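Local coordinates for probable AP endonuclease (African swine fever virus, PDB 6KI3), which probably cleaves DNA on the 5' side of apurinic or apyrimidinic sites as a zinc-dependent repair endonuclease, with an additional 3'-5' exonuclease activity that proofreads mismatched ends, at residues W16-C21 with I26-A31; A31-F36 with K45-F50; G192-I195 with N199-G202. All blocks are in the same frame, centred on the assembly; numbering follows the deposited sequence.

Contact 1 (W16-C21 with I26-A31); sequences WSDSGC and ITNSIA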
# COMPACT_ATOMS: atom_id res chain seq x y z
N TRP A 16 -2.38 5.24 -17.72
CA TRP A 16 -1.60 6.45 -17.50
C TRP A 16 -0.53 6.65 -18.57
O TRP A 16 -0.20 7.78 -18.92
CB TRP A 16 -0.97 6.43 -16.11
CG TRP A 16 -1.96 6.59 -15.00
CD1 TRP A 16 -2.47 5.61 -14.20
CD2 TRP A 16 -2.57 7.82 -14.57
NE1 TRP A 16 -3.36 6.14 -13.30
CE2 TRP A 16 -3.44 7.50 -13.50
CE3 TRP A 16 -2.46 9.15 -14.97
CZ2 TRP A 16 -4.19 8.46 -12.84
CZ3 TRP A 16 -3.21 10.11 -14.32
CH2 TRP A 16 -4.07 9.76 -13.26
N SER A 17 0.03 5.55 -19.09
CA SER A 17 1.11 5.67 -20.06
C SER A 17 0.57 6.13 -21.41
O SER A 17 -0.50 5.72 -21.84
CB SER A 17 1.84 4.34 -20.22
OG SER A 17 2.51 3.98 -19.03
N ASP A 18 1.33 7.00 -22.06
CA ASP A 18 1.02 7.40 -23.43
C ASP A 18 1.28 6.24 -24.38
O ASP A 18 2.08 5.34 -24.10
CB ASP A 18 1.87 8.60 -23.84
CG ASP A 18 1.55 9.84 -23.04
OD1 ASP A 18 0.35 10.18 -22.91
OD2 ASP A 18 2.50 10.49 -22.54
N SER A 19 0.59 6.26 -25.51
CA SER A 19 0.89 5.31 -26.57
C SER A 19 2.29 5.58 -27.11
O SER A 19 2.70 6.73 -27.28
CB SER A 19 -0.14 5.41 -27.69
OG SER A 19 -0.27 6.74 -28.15
N GLY A 20 3.03 4.51 -27.38
CA GLY A 20 4.40 4.66 -27.83
C GLY A 20 5.34 5.14 -26.75
O GLY A 20 6.27 5.91 -27.03
N CYS A 21 5.13 4.72 -25.50
CA CYS A 21 6.06 5.04 -24.43
C CYS A 21 7.35 4.23 -24.53
O CYS A 21 8.32 4.56 -23.83
CB CYS A 21 5.40 4.82 -23.06
SG CYS A 21 4.66 3.18 -22.82
N ILE A 26 6.98 3.38 -17.37
CA ILE A 26 6.61 3.62 -15.97
C ILE A 26 6.83 5.09 -15.61
O ILE A 26 5.95 5.74 -15.03
CB ILE A 26 7.40 2.70 -15.03
CG1 ILE A 26 7.12 1.23 -15.36
CG2 ILE A 26 7.06 3.00 -13.58
CD1 ILE A 26 7.86 0.25 -14.48
N THR A 27 8.00 5.63 -15.96
CA THR A 27 8.27 7.04 -15.68
C THR A 27 7.33 7.95 -16.46
O THR A 27 6.88 8.98 -15.94
CB THR A 27 9.73 7.37 -16.03
OG1 THR A 27 10.59 6.38 -15.45
CG2 THR A 27 10.10 8.74 -15.50
N ASN A 28 7.01 7.58 -17.70
CA ASN A 28 6.05 8.35 -18.48
C ASN A 28 4.68 8.36 -17.81
O ASN A 28 4.00 9.39 -17.77
CB ASN A 28 5.95 7.79 -19.90
CG ASN A 28 4.77 8.35 -20.68
OD1 ASN A 28 3.71 7.74 -20.74
ND2 ASN A 28 4.96 9.51 -21.29
N SER A 29 4.25 7.21 -17.29
CA SER A 29 2.96 7.14 -16.61
C SER A 29 2.96 8.00 -15.35
O SER A 29 1.98 8.69 -15.07
CB SER A 29 2.63 5.68 -16.26
OG SER A 29 3.59 5.14 -15.38
N ILE A 30 4.05 7.96 -14.59
CA ILE A 30 4.15 8.79 -13.39
C ILE A 30 4.17 10.26 -13.76
O ILE A 30 3.60 11.10 -13.04
CB ILE A 30 5.40 8.38 -12.57
CG1 ILE A 30 5.19 7.00 -11.95
CG2 ILE A 30 5.71 9.42 -11.50
CD1 ILE A 30 6.38 6.49 -11.19
N ALA A 31 4.79 10.61 -14.88
CA ALA A 31 4.79 11.99 -15.35
C ALA A 31 3.37 12.47 -15.61
O ALA A 31 2.98 13.57 -15.19
CB ALA A 31 5.65 12.13 -16.61

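Contact 2 (A31-F36 with K45-F50); sequences ANYVAF and KSAQVF. With nucleotides of chain C.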
# COMPACT_ATOMS: atom_id res chain seq x y z
N ALA A 31 4.79 10.61 -14.88
CA ALA A 31 4.79 11.99 -15.35
C ALA A 31 3.37 12.47 -15.61
O ALA A 31 2.98 13.57 -15.19
CB ALA A 31 5.65 12.13 -16.61
N ASN A 32 2.57 11.67 -16.31
CA ASN A 32 1.17 12.03 -16.54
C ASN A 32 0.39 12.03 -15.23
O ASN A 32 -0.51 12.86 -15.04
CB ASN A 32 0.54 11.07 -17.55
CG ASN A 32 1.26 11.07 -18.88
OD1 ASN A 32 1.96 12.02 -19.22
ND2 ASN A 32 1.10 9.99 -19.64
N TYR A 33 0.72 11.11 -14.32
CA TYR A 33 0.04 11.05 -13.03
C TYR A 33 0.38 12.26 -12.16
O TYR A 33 -0.46 12.71 -11.37
CB TYR A 33 0.40 9.74 -12.33
CG TYR A 33 0.29 9.74 -10.82
CD1 TYR A 33 -0.91 9.45 -10.20
CD2 TYR A 33 1.40 10.00 -10.03
CE1 TYR A 33 -1.01 9.43 -8.82
CE2 TYR A 33 1.31 9.99 -8.65
CZ TYR A 33 0.11 9.70 -8.05
OH TYR A 33 0.02 9.69 -6.68
N VAL A 34 1.59 12.80 -12.29
CA VAL A 34 1.94 14.02 -11.57
C VAL A 34 1.26 15.22 -12.20
O VAL A 34 0.81 16.14 -11.50
CB VAL A 34 3.47 14.19 -11.53
CG1 VAL A 34 3.85 15.61 -11.16
CG2 VAL A 34 4.08 13.21 -10.53
N ALA A 35 1.15 15.24 -13.53
CA ALA A 35 0.43 16.31 -14.20
C ALA A 35 -1.04 16.33 -13.78
O ALA A 35 -1.61 17.40 -13.53
CB ALA A 35 0.54 16.16 -15.72
N PHE A 36 -1.66 15.15 -13.69
CA PHE A 36 -3.04 15.07 -13.23
C PHE A 36 -3.19 15.62 -11.81
O PHE A 36 -4.24 16.18 -11.47
CB PHE A 36 -3.52 13.62 -13.30
CG PHE A 36 -4.87 13.40 -12.68
CD1 PHE A 36 -6.03 13.71 -13.38
CD2 PHE A 36 -4.99 12.86 -11.41
CE1 PHE A 36 -7.27 13.50 -12.82
CE2 PHE A 36 -6.23 12.64 -10.85
CZ PHE A 36 -7.37 12.96 -11.55
N LYS A 45 2.26 13.47 -3.35
CA LYS A 45 3.53 13.26 -2.67
C LYS A 45 3.99 11.81 -2.70
O LYS A 45 5.15 11.53 -2.39
CB LYS A 45 3.44 13.73 -1.21
N SER A 46 3.11 10.88 -3.08
CA SER A 46 3.45 9.47 -3.14
C SER A 46 2.82 8.84 -4.37
O SER A 46 2.02 9.46 -5.08
CB SER A 46 3.00 8.73 -1.87
OG SER A 46 1.59 8.71 -1.76
N ALA A 47 3.20 7.59 -4.63
CA ALA A 47 2.68 6.81 -5.74
C ALA A 47 3.06 5.35 -5.52
O ALA A 47 3.97 5.05 -4.74
CB ALA A 47 3.21 7.31 -7.09
N GLN A 48 2.34 4.46 -6.16
CA GLN A 48 2.60 3.04 -6.14
C GLN A 48 2.62 2.43 -7.56
O GLN A 48 1.79 2.72 -8.35
CB GLN A 48 1.62 2.31 -5.24
CG GLN A 48 1.85 0.83 -5.15
CD GLN A 48 0.91 0.14 -4.18
OE1 GLN A 48 1.14 0.13 -3.00
NE2 GLN A 48 -0.12 -0.43 -4.68
N VAL A 49 3.58 1.59 -7.85
CA VAL A 49 3.72 0.99 -9.17
C VAL A 49 4.12 -0.48 -9.03
O VAL A 49 4.62 -0.91 -7.99
CB VAL A 49 4.76 1.72 -10.05
CG1 VAL A 49 4.26 3.11 -10.43
CG2 VAL A 49 6.09 1.81 -9.33
N PHE A 50 3.88 -1.23 -10.09
CA PHE A 50 4.44 -2.57 -10.26
C PHE A 50 5.69 -2.46 -11.13
O PHE A 50 5.60 -2.03 -12.28
CB PHE A 50 3.44 -3.53 -10.91
CG PHE A 50 2.31 -3.95 -10.02
CD1 PHE A 50 2.53 -4.79 -8.94
CD2 PHE A 50 1.02 -3.52 -10.27
CE1 PHE A 50 1.48 -5.19 -8.13
CE2 PHE A 50 -0.03 -3.91 -9.46
CZ PHE A 50 0.20 -4.75 -8.39
O5' 3DR C 1 -4.67 -4.31 -4.37
P 3DR C 1 -4.64 -5.30 -3.10
OP1 3DR C 1 -3.26 -5.90 -3.14
OP2 3DR C 1 -4.88 -4.38 -1.93
OP3 3DR C 1 -5.74 -6.29 -3.37
C2' 3DR C 1 -2.86 -2.45 -7.93
C5' 3DR C 1 -4.08 -4.68 -5.61
C4' 3DR C 1 -4.51 -3.66 -6.66
O4' 3DR C 1 -4.37 -2.35 -6.12
C1' 3DR C 1 -3.57 -1.52 -6.96
C3' 3DR C 1 -3.65 -3.74 -7.91
O3' 3DR C 1 -4.50 -3.77 -9.06

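Contact 3 (G192-I195 with N199-G202); sequences GVNI and NDAG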
# COMPACT_ATOMS: atom_id res chain seq x y z
N GLY A 192 -12.93 -8.55 9.00
CA GLY A 192 -13.87 -8.43 10.10
C GLY A 192 -13.62 -7.32 11.11
O GLY A 192 -14.07 -7.44 12.25
N VAL A 193 -12.94 -6.25 10.72
CA VAL A 193 -12.66 -5.13 11.62
C VAL A 193 -13.55 -3.97 11.21
O VAL A 193 -13.35 -3.36 10.15
CB VAL A 193 -11.18 -4.73 11.60
CG1 VAL A 193 -10.93 -3.57 12.56
CG2 VAL A 193 -10.30 -5.92 11.96
N ASN A 194 -14.54 -3.65 12.04
CA ASN A 194 -15.43 -2.52 11.79
C ASN A 194 -14.67 -1.23 12.03
O ASN A 194 -14.30 -0.91 13.17
CB ASN A 194 -16.66 -2.61 12.70
CG ASN A 194 -17.74 -1.60 12.33
OD1 ASN A 194 -17.46 -0.54 11.77
ND2 ASN A 194 -18.98 -1.92 12.67
N ILE A 195 -14.42 -0.47 10.96
CA ILE A 195 -13.72 0.80 11.05
C ILE A 195 -14.59 1.90 10.45
O ILE A 195 -14.09 2.90 9.92
CB ILE A 195 -12.36 0.74 10.35
CG1 ILE A 195 -12.52 0.24 8.91
CG2 ILE A 195 -11.40 -0.15 11.12
CD1 ILE A 195 -11.24 0.24 8.10
N ASN A 199 -14.99 6.45 16.18
CA ASN A 199 -14.57 5.73 17.37
C ASN A 199 -14.08 4.32 17.03
O ASN A 199 -13.14 3.82 17.64
CB ASN A 199 -15.71 5.67 18.38
CG ASN A 199 -15.26 5.23 19.76
OD1 ASN A 199 -14.70 6.01 20.53
ND2 ASN A 199 -15.49 3.96 20.08
N ASP A 200 -14.72 3.68 16.05
CA ASP A 200 -14.30 2.34 15.64
C ASP A 200 -12.87 2.35 15.12
O ASP A 200 -12.07 1.46 15.43
CB ASP A 200 -15.25 1.79 14.58
CG ASP A 200 -16.64 1.53 15.11
OD1 ASP A 200 -16.79 1.34 16.34
OD2 ASP A 200 -17.60 1.52 14.30
N ALA A 201 -12.51 3.36 14.32
CA ALA A 201 -11.14 3.49 13.85
C ALA A 201 -10.21 4.00 14.94
O ALA A 201 -9.07 3.55 15.05
CB ALA A 201 -11.09 4.42 12.63
N GLY A 202 -10.69 4.94 15.76
CA GLY A 202 -9.85 5.50 16.81
C GLY A 202 -9.41 4.46 17.82
O GLY A 202 -8.26 4.48 18.28

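Contact 1 (W16-C21 with I26-A31)
The amide of Asn28 closes on Asp18 with both of its polar atoms. The backbone N of Asp18 gives a nearly straight hydrogen bond to Asn28 OD1 (2.8 Å, 168° at the hydrogen), arriving in the carbonyl plane of the amide. Asn28 ND2 then donates to Asp18 OD2 over 2.9 Å; the acceptor lies in the amide plane, but the donor meets the carboxylate on its anti side and somewhat out of plane, the two flat groups being turned 64° apart. Asn28 can span the gap because its CG stands anti to the backbone N (chi1 168°). The close packing is on the buried side, where Ser29 CB sits 3.3 Å from Ser17 OG and 3.7 Å from Trp16 CB. Ser17 OG itself is hydrogen-bonded to Cys25 O. Toward solvent lie Asp18, Ser19 and Gly20, all exposed, in a type II beta turn from Asp18 to Cys21; Ser19 OG is hydrogen-bonded to a phosphate of the bound DNA. The disulfide from Cys21 to Cys25 ties the turn to the start of helix 25-39, whose other flank packs through Thr27 and Ile30 on helix 63-76, while Trp16 meets Phe36 edge-to-face further along helix 25-39.

Contact 2 (A31-F36 with K45-F50)
Tyr33 crosses from helix 25-39 to strand 46-49 and carries the contact alone on the helix side. Its CB points toward the strand, and CG, anti to the backbone N (chi1 156°), continues outward from the helix. Along the ring the first close approach is at CE2, which lies 3.6 Å from Ala47 CB, the methyl coming in obliquely to the ring. CZ follows, with Ser46 O at 3.5 Å near the ring plane, at its edge. At the tip, Tyr33 OH donates to Ser46 O over 2.6 Å, lying in the carbonyl plane with a C=O...donor angle of 155°. The same hydroxyl is hydrogen-bonded to Ala9 N, so it joins the backbones of two neighbouring parallel strands, 6-10 and 46-49, while Phe44 stacks on the ring. Further along, Phe50 CE2 lies 3.5 Å from C2' of 3DR1 of chain C, the dideoxyribose that stands in for an abasic site. Gln48, pointing away from the helix, is hydrogen-bonded to the zinc ligands His223 and Glu276. Beside the apolar contact with Ala47 CB, the buried hydroxyl of Tyr33 thus gives its proton to Ser46 O and accepts from Ala9 N, which fixes the rotation of its O-H.

Contact 3 (G192-I195 with N199-G202)
Asp200 packs against the backbone of Asn194 and Ile195 in a local loop-to-helix contact on the periphery of the barrel, where the chain leaves helix 185-190 and enters helix 198-209. No hydrogen bond links the two segments, and the buried surface, 167 Å² in all, includes the packing of Asp200 CB against the backbone: it lies 3.2 Å from Asn194 O and 4.0 Å from Ile195 CA. Deeper in, Ala201 CB approaches Ile195 O at 4.3 Å, and the alpha carbons of Ile195 and Ala201 are the nearest pair, 4.7 Å apart. This arrangement belongs to the loop joining the two helices after strand 179-184 of the xylose isomerase-like TIM barrel. Gly192 ends the first helix in a Schellman motif, with positive phi (108°) and two bonds back into the last turn. At the second helix, Ser197 OG accepts from the backbone N of Asp200. Asn194 CG lies opposite its own backbone N (chi1 -171°), which brings the amide to the carboxylate on the exposed side. There Asn194 OD1 and Asp200 OD2, both acceptors, are 3.3 Å apart, the two flat groups turned 57° to each other. Both oxygens have hydrogen bonds outside the pair, Asn194 OD1 with Ser196 N, which probably eases their proximity. Ile195 turns its CB away from helix 198-209 and packs on Thr185, Ile188 and Phe262 of helix 258-269, a residue that also touches Ala201.

Along the chain the three contacts follow in series, each closing before the next opens. Contacts 1 and 2 are neighbours, their centres 10 Å apart; they share Ala31 and use successive turns of helix 25-39. Asn32 of contact 2 donates through ND2 to Trp16 O of contact 1 over 2.7 Å, so the loop is tied to the helix that contact 2 packs on strand 46-49. Contact 3 lies on the opposite side of the chain's centre, its centre about 38 Å from that of contact 1 and about 30 Å from that of contact 2. Contacts 2 and 3 are nevertheless similarly distant from a zinc ion, about 13 Å from the side chain of Ser46 and about 12 Å from that of Ile195.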